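Local coordinates for protein beta-glucuronidase (uncultured Clostridium sp., PDB 6U7J) that hydrolyses beta-D-glucuronides, releasing glucuronic acid, and as a gut bacterial enzyme is associated with the reactivation of oestrogens from their glucuronide conjugates, at residues 181-187 against 314-318; 464-470 against 501-507; 550-556 against 568-574. One frame throughout, in Å; residues are numbered along the deposited sequence.

Contact 1: 181-187 against 314-318; sequences YSGIHRP and GKGLD
Two segments without regular pairing run nearly alongside each other, their end-to-end directions 20° apart, where the sugar-binding domain meets the barrel domain. Their CA atoms come nearest at His-185 and Gly-316, 4.2 Å apart, and Leu-317 N donates to His-185 O at 2.9 Å. Lys-315 and His-185 bury the most surface, followed by Tyr-181. The His-185 ring (chi1 m) lies flat against Lys-315, whose CB sits 3.7 Å from the ring centroid in a CH-pi contact. Lys-315 CG also meets Tyr-181 CB at 3.5 Å before its chain leads NZ away to Tyr-342 OH. Tyr-181, chi1 m, offers its ring face to Gly-314 CA, 3.7 Å from the centroid, while its OH reaches Asp-63. Glycine suits position 314 doubly: phi is 64°, and a CB would collide with Tyr-181 CD1. Leu-317 CD2 packs on Pro-187 CD at 3.5 Å. A water accepts from Arg-186 NE (3.1 Å) and donates weakly to Lys-315 O (3.3 Å). One direct hydrogen bond and a weak water link imply an interface held chiefly by close fit.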
loop_
_atom_site.group_PDB
_atom_site.type_symbol
_atom_site.label_atom_id
_atom_site.label_comp_id
_atom_site.label_asym_id
_atom_site.label_seq_id
_atom_site.Cartn_x
_atom_site.Cartn_y
_atom_site.Cartn_z
ATOM N N TYR B 181 8.649 -24.296 5.411
ATOM C CA TYR B 181 8.204 -24.197 6.798
ATOM C C TYR B 181 8.361 -25.535 7.509
ATOM O O TYR B 181 8.122 -26.597 6.927
ATOM C CB TYR B 181 6.735 -23.797 6.881
ATOM C CG TYR B 181 6.421 -22.330 6.651
ATOM C CD1 TYR B 181 6.816 -21.357 7.564
ATOM C CD2 TYR B 181 5.693 -21.932 5.535
ATOM C CE1 TYR B 181 6.525 -20.040 7.366
ATOM C CE2 TYR B 181 5.388 -20.586 5.318
ATOM C CZ TYR B 181 5.809 -19.654 6.240
ATOM O OH TYR B 181 5.504 -18.341 6.051
ATOM N N SER B 182 8.695 -25.472 8.791
ATOM C CA SER B 182 8.910 -26.663 9.590
ATOM C C SER B 182 8.228 -26.488 10.936
ATOM O O SER B 182 8.020 -25.365 11.405
ATOM C CB SER B 182 10.408 -26.929 9.765
ATOM O OG SER B 182 10.639 -28.137 10.460
ATOM N N GLY B 183 7.873 -27.608 11.547
ATOM C CA GLY B 183 7.279 -27.624 12.869
ATOM C C GLY B 183 6.249 -28.732 12.972
ATOM O O GLY B 183 6.248 -29.666 12.180
ATOM N N ILE B 184 5.371 -28.617 13.966
ATOM C CA ILE B 184 4.274 -29.553 14.174
ATOM C C ILE B 184 3.010 -28.858 13.682
ATOM O O ILE B 184 2.390 -28.079 14.409
ATOM C CB ILE B 184 4.165 -29.984 15.641
ATOM C CG1 ILE B 184 5.500 -30.588 16.116
ATOM C CG2 ILE B 184 3.033 -30.990 15.835
ATOM C CD1 ILE B 184 5.506 -31.022 17.586
ATOM N N HIS B 185 2.600 -29.170 12.452
ATOM C CA HIS B 185 1.589 -28.398 11.739
ATOM C C HIS B 185 0.156 -28.833 12.004
ATOM O O HIS B 185 -0.767 -28.086 11.647
ATOM C CB HIS B 185 1.845 -28.472 10.232
ATOM C CG HIS B 185 3.074 -27.738 9.804
ATOM N ND1 HIS B 185 3.910 -28.202 8.815
ATOM C CD2 HIS B 185 3.604 -26.567 10.233
ATOM C CE1 HIS B 185 4.895 -27.336 8.639
ATOM N NE2 HIS B 185 4.738 -26.342 9.496
ATOM N N ARG B 186 -0.059 -30.006 12.593
ATOM C CA ARG B 186 -1.384 -30.584 12.762
ATOM C C ARG B 186 -1.554 -31.112 14.177
ATOM O O ARG B 186 -0.568 -31.331 14.887
ATOM C CB ARG B 186 -1.613 -31.690 11.720
ATOM C CG ARG B 186 -1.691 -31.085 10.320
ATOM C CD ARG B 186 -1.884 -32.082 9.204
ATOM N NE ARG B 186 -1.613 -31.430 7.928
ATOM C CZ ARG B 186 -1.381 -32.071 6.793
ATOM N NH1 ARG B 186 -1.394 -33.405 6.761
ATOM N NH2 ARG B 186 -1.136 -31.377 5.694
ATOM N N PRO B 187 -2.799 -31.263 14.639
ATOM C CA PRO B 187 -3.043 -31.615 16.046
ATOM C C PRO B 187 -2.303 -32.873 16.479
ATOM O O PRO B 187 -2.202 -33.845 15.728
ATOM C CB PRO B 187 -4.560 -31.832 16.097
ATOM C CG PRO B 187 -5.094 -30.975 15.004
ATOM C CD PRO B 187 -4.051 -30.963 13.922
ATOM N N GLY B 314 2.474 -19.994 9.655
ATOM C CA GLY B 314 3.023 -20.784 8.556
ATOM C C GLY B 314 2.008 -21.749 7.954
ATOM O O GLY B 314 0.913 -21.357 7.526
ATOM N N LYS B 315 2.378 -23.030 7.908
ATOM C CA LYS B 315 1.523 -24.104 7.419
ATOM C C LYS B 315 0.668 -24.729 8.513
ATOM O O LYS B 315 0.125 -25.822 8.308
ATOM C CB LYS B 315 2.363 -25.201 6.757
ATOM C CG LYS B 315 3.472 -24.674 5.837
ATOM C CD LYS B 315 3.981 -25.768 4.917
ATOM C CE LYS B 315 2.970 -26.074 3.814
ATOM N NZ LYS B 315 2.849 -24.946 2.834
ATOM N N GLY B 316 0.547 -24.082 9.669
ATOM C CA GLY B 316 -0.198 -24.684 10.767
ATOM C C GLY B 316 -1.696 -24.671 10.501
ATOM O O GLY B 316 -2.235 -23.740 9.894
ATOM N N LEU B 317 -2.372 -25.728 10.964
ATOM C CA LEU B 317 -3.810 -25.861 10.763
ATOM C C LEU B 317 -4.566 -24.748 11.471
ATOM O O LEU B 317 -4.273 -24.393 12.614
ATOM C CB LEU B 317 -4.296 -27.215 11.274
ATOM C CG LEU B 317 -5.809 -27.438 11.372
ATOM C CD1 LEU B 317 -6.438 -27.514 9.983
ATOM C CD2 LEU B 317 -6.118 -28.713 12.209
ATOM N N ASP B 318 -5.562 -24.209 10.779
ATOM C CA ASP B 318 -6.341 -23.079 11.270
ATOM C C ASP B 318 -7.754 -23.282 10.736
ATOM O O ASP B 318 -8.026 -22.985 9.571
ATOM C CB ASP B 318 -5.747 -21.761 10.789
ATOM C CG ASP B 318 -6.464 -20.539 11.366
ATOM O OD1 ASP B 318 -7.607 -20.666 11.869
ATOM O OD2 ASP B 318 -5.867 -19.436 11.323
HETATM O O HOH W 1 -1.986 -28.394 8.114
#

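Contact 2: 464-470 against 501-507; sequences VVCINRY and PVIVTEY
Strands 465-468 and 502-506 pair in parallel at -34°, axes 4.6 Å apart, with Val-465, Cys-466 and Ile-467 opposite Val-502, Ile-503 and Val-504. The ladder runs Val-465 N to Pro-501 O (3.0 Å), Ile-503 N to Val-465 O (2.9 Å), Ile-467 N to Ile-503 O (3.1 Å) and Thr-505 N to Ile-467 O (2.9 Å). Thr-505, at phi/psi -81/-13, makes a beta bulge that pairs Asn-468 with Glu-506; Arg-469 N then bonds Glu-506 O at 3.0 Å. Val-465, Val-502 and Val-504 (all chi1 t) and Ile-467 (p) share the face packed by helices. On the other face lie Cys-466, Ile-503, Asn-468 and Glu-506. Thr-505 (p) gives OG1 to Asn-468 OD1 (m) at 2.6 Å. Glu-506, m then t and extended, receives Tyr-470 OH (chi1 m) on OE1 at a very short 2.4 Å; OE2 meets Arg-338. This is a right-handed beta-alpha-beta unit of a TIM barrel, and Glu-506, ending the seventh strand, stands where family 2 glycosidases carry their nucleophile, and is probably the nucleophile here.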
loop_
_atom_site.group_PDB
_atom_site.type_symbol
_atom_site.label_atom_id
_atom_site.label_comp_id
_atom_site.label_asym_id
_atom_site.label_seq_id
_atom_site.Cartn_x
_atom_site.Cartn_y
_atom_site.Cartn_z
ATOM N N VAL B 464 -6.157 -38.110 -17.029
ATOM C CA VAL B 464 -6.388 -36.715 -17.388
ATOM C C VAL B 464 -5.034 -36.059 -17.569
ATOM O O VAL B 464 -4.091 -36.355 -16.827
ATOM C CB VAL B 464 -7.217 -35.977 -16.310
ATOM C CG1 VAL B 464 -7.310 -34.475 -16.616
ATOM C CG2 VAL B 464 -8.602 -36.583 -16.204
ATOM N N VAL B 465 -4.921 -35.194 -18.574
ATOM C CA VAL B 465 -3.701 -34.408 -18.775
ATOM C C VAL B 465 -3.877 -33.055 -18.102
ATOM O O VAL B 465 -4.878 -32.354 -18.334
ATOM C CB VAL B 465 -3.387 -34.254 -20.274
ATOM C CG1 VAL B 465 -2.239 -33.261 -20.476
ATOM C CG2 VAL B 465 -3.045 -35.595 -20.879
ATOM N N CYS B 466 -2.904 -32.686 -17.274
ATOM C CA CYS B 466 -2.947 -31.471 -16.461
ATOM C C CYS B 466 -1.718 -30.640 -16.811
ATOM O O CYS B 466 -0.590 -31.136 -16.703
ATOM C CB CYS B 466 -2.956 -31.836 -14.976
ATOM S SG CYS B 466 -4.524 -32.518 -14.400
ATOM N N ILE B 467 -1.920 -29.396 -17.238
ATOM C CA ILE B 467 -0.806 -28.551 -17.651
ATOM C C ILE B 467 -0.801 -27.255 -16.848
ATOM O O ILE B 467 -1.854 -26.663 -16.576
ATOM C CB ILE B 467 -0.826 -28.258 -19.171
ATOM C CG1 ILE B 467 -2.010 -27.358 -19.555
ATOM C CG2 ILE B 467 -0.875 -29.568 -19.954
ATOM C CD1 ILE B 467 -2.010 -26.937 -21.008
ATOM N N ASN B 468 0.402 -26.838 -16.454
ATOM C CA ASN B 468 0.647 -25.569 -15.785
ATOM C C ASN B 468 1.211 -24.604 -16.824
ATOM O O ASN B 468 2.306 -24.825 -17.352
ATOM C CB ASN B 468 1.629 -25.738 -14.625
ATOM C CG ASN B 468 1.041 -26.529 -13.457
ATOM O OD1 ASN B 468 -0.144 -26.871 -13.449
ATOM N ND2 ASN B 468 1.874 -26.812 -12.456
ATOM N N ARG B 469 0.471 -23.542 -17.118
ATOM C CA ARG B 469 0.798 -22.702 -18.260
ATOM C C ARG B 469 0.622 -21.248 -17.873
ATOM O O ARG B 469 -0.438 -20.865 -17.374
ATOM C CB ARG B 469 -0.088 -23.043 -19.465
ATOM C CG ARG B 469 0.400 -24.264 -20.250
ATOM C CD ARG B 469 1.796 -24.015 -20.760
ATOM N NE ARG B 469 2.402 -25.146 -21.450
ATOM C CZ ARG B 469 3.336 -25.924 -20.912
ATOM N NH1 ARG B 469 3.745 -25.707 -19.663
ATOM N NH2 ARG B 469 3.877 -26.915 -21.620
ATOM N N TYR B 470 1.650 -20.444 -18.121
ATOM C CA TYR B 470 1.693 -19.059 -17.689
ATOM C C TYR B 470 2.005 -18.150 -18.866
ATOM O O TYR B 470 2.917 -17.313 -18.833
ATOM C CB TYR B 470 2.716 -18.880 -16.578
ATOM C CG TYR B 470 2.360 -19.568 -15.295
ATOM C CD1 TYR B 470 1.575 -18.932 -14.354
ATOM C CD2 TYR B 470 2.824 -20.854 -15.013
ATOM C CE1 TYR B 470 1.257 -19.528 -13.165
ATOM C CE2 TYR B 470 2.513 -21.477 -13.800
ATOM C CZ TYR B 470 1.725 -20.799 -12.886
ATOM O OH TYR B 470 1.384 -21.365 -11.689
ATOM N N PRO B 501 -8.887 -35.749 -21.965
ATOM C CA PRO B 501 -9.334 -34.433 -21.491
ATOM C C PRO B 501 -8.200 -33.694 -20.792
ATOM O O PRO B 501 -7.281 -34.306 -20.233
ATOM C CB PRO B 501 -10.468 -34.760 -20.513
ATOM C CG PRO B 501 -10.830 -36.184 -20.756
ATOM C CD PRO B 501 -9.609 -36.851 -21.309
ATOM N N VAL B 502 -8.277 -32.362 -20.839
ATOM C CA VAL B 502 -7.229 -31.472 -20.345
ATOM C C VAL B 502 -7.806 -30.549 -19.276
ATOM O O VAL B 502 -8.898 -29.987 -19.443
ATOM C CB VAL B 502 -6.602 -30.641 -21.481
ATOM C CG1 VAL B 502 -5.536 -29.707 -20.923
ATOM C CG2 VAL B 502 -6.004 -31.549 -22.542
ATOM N N ILE B 503 -7.072 -30.412 -18.175
ATOM C CA ILE B 503 -7.289 -29.378 -17.173
ATOM C C ILE B 503 -6.084 -28.448 -17.209
ATOM O O ILE B 503 -4.937 -28.910 -17.258
ATOM C CB ILE B 503 -7.463 -29.980 -15.768
ATOM C CG1 ILE B 503 -8.639 -30.952 -15.721
ATOM C CG2 ILE B 503 -7.657 -28.887 -14.723
ATOM C CD1 ILE B 503 -8.718 -31.676 -14.405
ATOM N N VAL B 504 -6.336 -27.142 -17.215
ATOM C CA VAL B 504 -5.273 -26.163 -16.996
ATOM C C VAL B 504 -5.188 -25.993 -15.484
ATOM O O VAL B 504 -6.013 -25.310 -14.868
ATOM C CB VAL B 504 -5.530 -24.838 -17.718
ATOM C CG1 VAL B 504 -4.358 -23.865 -17.458
ATOM C CG2 VAL B 504 -5.700 -25.054 -19.233
ATOM N N THR B 505 -4.224 -26.674 -14.875
ATOM C CA THR B 505 -4.181 -26.747 -13.420
ATOM C C THR B 505 -3.562 -25.507 -12.785
ATOM O O THR B 505 -3.704 -25.324 -11.569
ATOM C CB THR B 505 -3.425 -28.011 -12.973
ATOM O OG1 THR B 505 -2.322 -28.260 -13.856
ATOM C CG2 THR B 505 -4.359 -29.247 -12.961
ATOM N N GLU B 506 -2.911 -24.651 -13.573
ATOM C CA GLU B 506 -2.286 -23.428 -13.077
ATOM C C GLU B 506 -2.201 -22.425 -14.220
ATOM O O GLU B 506 -1.821 -22.785 -15.341
ATOM C CB GLU B 506 -0.867 -23.675 -12.519
ATOM C CG GLU B 506 -0.787 -24.456 -11.201
ATOM C CD GLU B 506 0.634 -24.552 -10.646
ATOM O OE1 GLU B 506 1.472 -23.702 -11.003
ATOM O OE2 GLU B 506 0.926 -25.488 -9.856
ATOM N N TYR B 507 -2.537 -21.170 -13.921
ATOM C CA TYR B 507 -2.282 -20.016 -14.780
ATOM C C TYR B 507 -2.603 -18.753 -13.986
ATOM O O TYR B 507 -3.458 -18.779 -13.099
ATOM C CB TYR B 507 -3.117 -20.082 -16.070
ATOM C CG TYR B 507 -4.626 -19.984 -15.905
ATOM C CD1 TYR B 507 -5.355 -20.971 -15.250
ATOM C CD2 TYR B 507 -5.332 -18.916 -16.468
ATOM C CE1 TYR B 507 -6.743 -20.878 -15.127
ATOM C CE2 TYR B 507 -6.711 -18.812 -16.353
ATOM C CZ TYR B 507 -7.415 -19.796 -15.696
ATOM O OH TYR B 507 -8.786 -19.692 -15.585
#

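Contact 3: 550-556 against 568-574; sequences IWAFADF and NKKGIFT
At the C-terminal end of the last barrel strand, where TIM barrels place their active sites, the chain leaving strand 545-551 meets the loop holding the Asn-x-Lys sequence of Asn-568 and Lys-570, which in characterised beta-glucuronidases recognises the glucuronate carboxylate; a similar role is likely here. Neither segment is regular beyond Trp-551, yet backbone bonds join them in two places. Phe-556 and Asn-568 form a single antiparallel hydrogen-bonded pair, CA atoms 5.4 Å apart, with Asn-568 N to Phe-556 O at 2.8 Å and Phe-556 N to Asn-568 O at 3.2 Å. Further on, Ile-572 N donates to Ala-552 O (3.0 Å), Phe-573 N to Phe-553 O (2.9 Å) and Asp-555 N to Phe-573 O (3.1 Å). Between them Gly-571 CA comes within 3.9 Å of Ala-554 CA; a CB there would collide with Asp-555 N, so a side chain would not fit with the backbones this close. Asn-568 (chi1 t) closes an Asx turn, OD1 accepting from Lys-570 N at 2.8 Å, and lays CB on the Phe-556 ring (chi1 p), 3.6 Å from the centroid; its ND2 bonds Asp-177. Asp-555 (m) buries the most surface: OD1 lies 3.0 Å from Gly-571 N and pairs with Lys-580. Lys-570 CD touches the edge of Trp-551 at CD1, 3.8 Å away, while NZ bridges to Asp-510. Ile-550 CG2 meets Ile-572 CG1 at 3.8 Å, and Phe-553 CE2 meets Phe-573 CE2 at 3.7 Å. Backbone bonds thus tie the loop to the chain leaving the strand; the Asx turn and Lys-570–Asp-510 salt bridge are consistent with a defined pose for Asn-568 and Lys-570.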
loop_
_atom_site.group_PDB
_atom_site.type_symbol
_atom_site.label_atom_id
_atom_site.label_comp_id
_atom_site.label_asym_id
_atom_site.label_seq_id
_atom_site.Cartn_x
_atom_site.Cartn_y
_atom_site.Cartn_z
ATOM N N ILE B 550 -7.122 -21.566 -11.487
ATOM C CA ILE B 550 -6.265 -20.392 -11.419
ATOM C C ILE B 550 -5.204 -20.643 -10.359
ATOM O O ILE B 550 -5.481 -21.272 -9.330
ATOM C CB ILE B 550 -7.110 -19.149 -11.095
ATOM C CG1 ILE B 550 -8.025 -18.805 -12.274
ATOM C CG2 ILE B 550 -6.220 -17.951 -10.779
ATOM C CD1 ILE B 550 -9.151 -17.863 -11.902
ATOM N N TRP B 551 -3.976 -20.206 -10.606
ATOM C CA TRP B 551 -2.947 -20.458 -9.615
ATOM C C TRP B 551 -2.892 -19.341 -8.594
ATOM O O TRP B 551 -2.824 -18.151 -8.936
ATOM C CB TRP B 551 -1.552 -20.661 -10.177
ATOM C CG TRP B 551 -0.559 -20.822 -9.020
ATOM C CD1 TRP B 551 0.501 -20.012 -8.726
ATOM C CD2 TRP B 551 -0.587 -21.829 -7.984
ATOM N NE1 TRP B 551 1.154 -20.467 -7.598
ATOM C CE2 TRP B 551 0.515 -21.582 -7.129
ATOM C CE3 TRP B 551 -1.408 -22.934 -7.724
ATOM C CZ2 TRP B 551 0.808 -22.390 -6.028
ATOM C CZ3 TRP B 551 -1.117 -23.748 -6.617
ATOM C CH2 TRP B 551 -0.020 -23.468 -5.786
ATOM N N ALA B 552 -2.862 -19.782 -7.340
ATOM C CA ALA B 552 -2.881 -19.038 -6.106
ATOM C C ALA B 552 -4.308 -18.588 -5.863
ATOM O O ALA B 552 -4.808 -17.620 -6.455
ATOM C CB ALA B 552 -1.859 -17.918 -6.120
ATOM N N PHE B 553 -4.988 -19.406 -5.063
ATOM C CA PHE B 553 -6.130 -18.953 -4.288
ATOM C C PHE B 553 -5.777 -17.686 -3.515
ATOM O O PHE B 553 -6.487 -16.677 -3.596
ATOM C CB PHE B 553 -6.563 -20.079 -3.340
ATOM C CG PHE B 553 -7.682 -19.712 -2.432
ATOM C CD1 PHE B 553 -7.444 -19.464 -1.088
ATOM C CD2 PHE B 553 -8.982 -19.608 -2.921
ATOM C CE1 PHE B 553 -8.481 -19.112 -0.241
ATOM C CE2 PHE B 553 -10.032 -19.252 -2.084
ATOM C CZ PHE B 553 -9.784 -19.012 -0.739
ATOM N N ALA B 554 -4.661 -17.719 -2.779
ATOM C CA ALA B 554 -4.241 -16.626 -1.912
ATOM C C ALA B 554 -2.728 -16.452 -1.985
ATOM O O ALA B 554 -1.982 -17.424 -2.150
ATOM C CB ALA B 554 -4.641 -16.871 -0.439
ATOM N N ASP B 555 -2.286 -15.196 -1.873
ATOM C CA ASP B 555 -0.869 -14.900 -1.708
ATOM C C ASP B 555 -0.301 -15.793 -0.606
ATOM O O ASP B 555 -0.946 -16.002 0.420
ATOM C CB ASP B 555 -0.680 -13.409 -1.360
ATOM C CG ASP B 555 -1.150 -12.447 -2.494
ATOM O OD1 ASP B 555 -1.319 -12.883 -3.645
ATOM O OD2 ASP B 555 -1.353 -11.232 -2.233
ATOM N N PHE B 556 0.887 -16.360 -0.834
ATOM C CA PHE B 556 1.503 -17.286 0.123
ATOM C C PHE B 556 3.010 -17.077 0.147
ATOM O O PHE B 556 3.589 -16.462 -0.751
ATOM C CB PHE B 556 1.189 -18.750 -0.217
ATOM C CG PHE B 556 1.718 -19.186 -1.550
ATOM C CD1 PHE B 556 2.992 -19.759 -1.655
ATOM C CD2 PHE B 556 0.928 -19.059 -2.702
ATOM C CE1 PHE B 556 3.485 -20.164 -2.893
ATOM C CE2 PHE B 556 1.415 -19.471 -3.947
ATOM C CZ PHE B 556 2.688 -20.025 -4.049
ATOM N N ASN B 568 4.776 -15.234 -2.952
ATOM C CA ASN B 568 4.084 -15.362 -4.227
ATOM C C ASN B 568 2.823 -14.511 -4.187
ATOM O O ASN B 568 1.982 -14.678 -3.291
ATOM C CB ASN B 568 3.752 -16.825 -4.515
ATOM C CG ASN B 568 3.199 -17.030 -5.910
ATOM O OD1 ASN B 568 2.244 -16.366 -6.314
ATOM N ND2 ASN B 568 3.802 -17.948 -6.661
ATOM N N LYS B 569 2.699 -13.601 -5.153
ATOM C CA LYS B 569 1.600 -12.646 -5.198
ATOM C C LYS B 569 0.580 -12.980 -6.285
ATOM O O LYS B 569 -0.228 -12.116 -6.660
ATOM C CB LYS B 569 2.139 -11.229 -5.392
ATOM C CG LYS B 569 2.801 -10.616 -4.140
ATOM C CD LYS B 569 1.882 -10.760 -2.927
ATOM C CE LYS B 569 2.277 -9.812 -1.812
ATOM N NZ LYS B 569 3.233 -10.477 -0.887
ATOM N N LYS B 570 0.588 -14.218 -6.799
ATOM C CA LYS B 570 -0.409 -14.621 -7.794
ATOM C C LYS B 570 -1.773 -14.907 -7.186
ATOM O O LYS B 570 -2.697 -15.267 -7.927
ATOM C CB LYS B 570 0.052 -15.856 -8.581
ATOM C CG LYS B 570 1.375 -15.693 -9.321
ATOM C CD LYS B 570 1.504 -16.727 -10.433
ATOM C CE LYS B 570 2.762 -16.491 -11.248
ATOM N NZ LYS B 570 3.946 -16.528 -10.361
ATOM N N GLY B 571 -1.926 -14.773 -5.871
ATOM C CA GLY B 571 -3.225 -14.940 -5.242
ATOM C C GLY B 571 -4.330 -14.112 -5.882
ATOM O O GLY B 571 -4.118 -12.950 -6.263
ATOM N N ILE B 572 -5.503 -14.729 -6.050
ATOM C CA ILE B 572 -6.719 -13.995 -6.377
ATOM C C ILE B 572 -7.210 -13.270 -5.133
ATOM O O ILE B 572 -7.829 -12.203 -5.224
ATOM C CB ILE B 572 -7.783 -14.960 -6.952
ATOM C CG1 ILE B 572 -7.473 -15.310 -8.410
ATOM C CG2 ILE B 572 -9.167 -14.378 -6.909
ATOM C CD1 ILE B 572 -6.988 -14.119 -9.255
ATOM N N PHE B 573 -6.924 -13.826 -3.957
ATOM C CA PHE B 573 -7.153 -13.184 -2.675
ATOM C C PHE B 573 -5.815 -12.846 -2.009
ATOM O O PHE B 573 -4.771 -13.439 -2.311
ATOM C CB PHE B 573 -7.983 -14.097 -1.762
ATOM C CG PHE B 573 -9.352 -14.416 -2.299
ATOM C CD1 PHE B 573 -10.421 -13.558 -2.067
ATOM C CD2 PHE B 573 -9.574 -15.584 -3.025
ATOM C CE1 PHE B 573 -11.693 -13.850 -2.565
ATOM C CE2 PHE B 573 -10.842 -15.897 -3.517
ATOM C CZ PHE B 573 -11.904 -15.021 -3.294
ATOM N N THR B 574 -5.841 -11.874 -1.103
ATOM C CA THR B 574 -4.622 -11.584 -0.352
ATOM C C THR B 574 -4.356 -12.709 0.645
ATOM O O THR B 574 -5.186 -13.612 0.838
ATOM C CB THR B 574 -4.741 -10.254 0.380
ATOM O OG1 THR B 574 -5.737 -10.378 1.407
ATOM C CG2 THR B 574 -5.140 -9.115 -0.606
#

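All three contacts are largely buried, but in different settings. Contact 1, at a domain seam, relies on ring faces and aliphatic groups fitting together; its Asp-318 also reaches Arg-313 of the second subunit. Contact 2, in the barrel wall, is a regular ladder with polar residues gathered at the strand ends, whereas contact 3, in the loops beyond a strand end, has irregular backbone bonds. Contacts 2 and 3, centres 17 Å apart, touch through neighbouring strands 502-506 and 545-551: Tyr-507 O and Trp-551 N, 2.9 Å apart, probably hydrogen bond, and Tyr-470 OH packs on Trp-551 CG at 3.3 Å. Contact 1 comes within about 7 Å of contact 3 at their nearest atoms, but about 13 Å from contact 2.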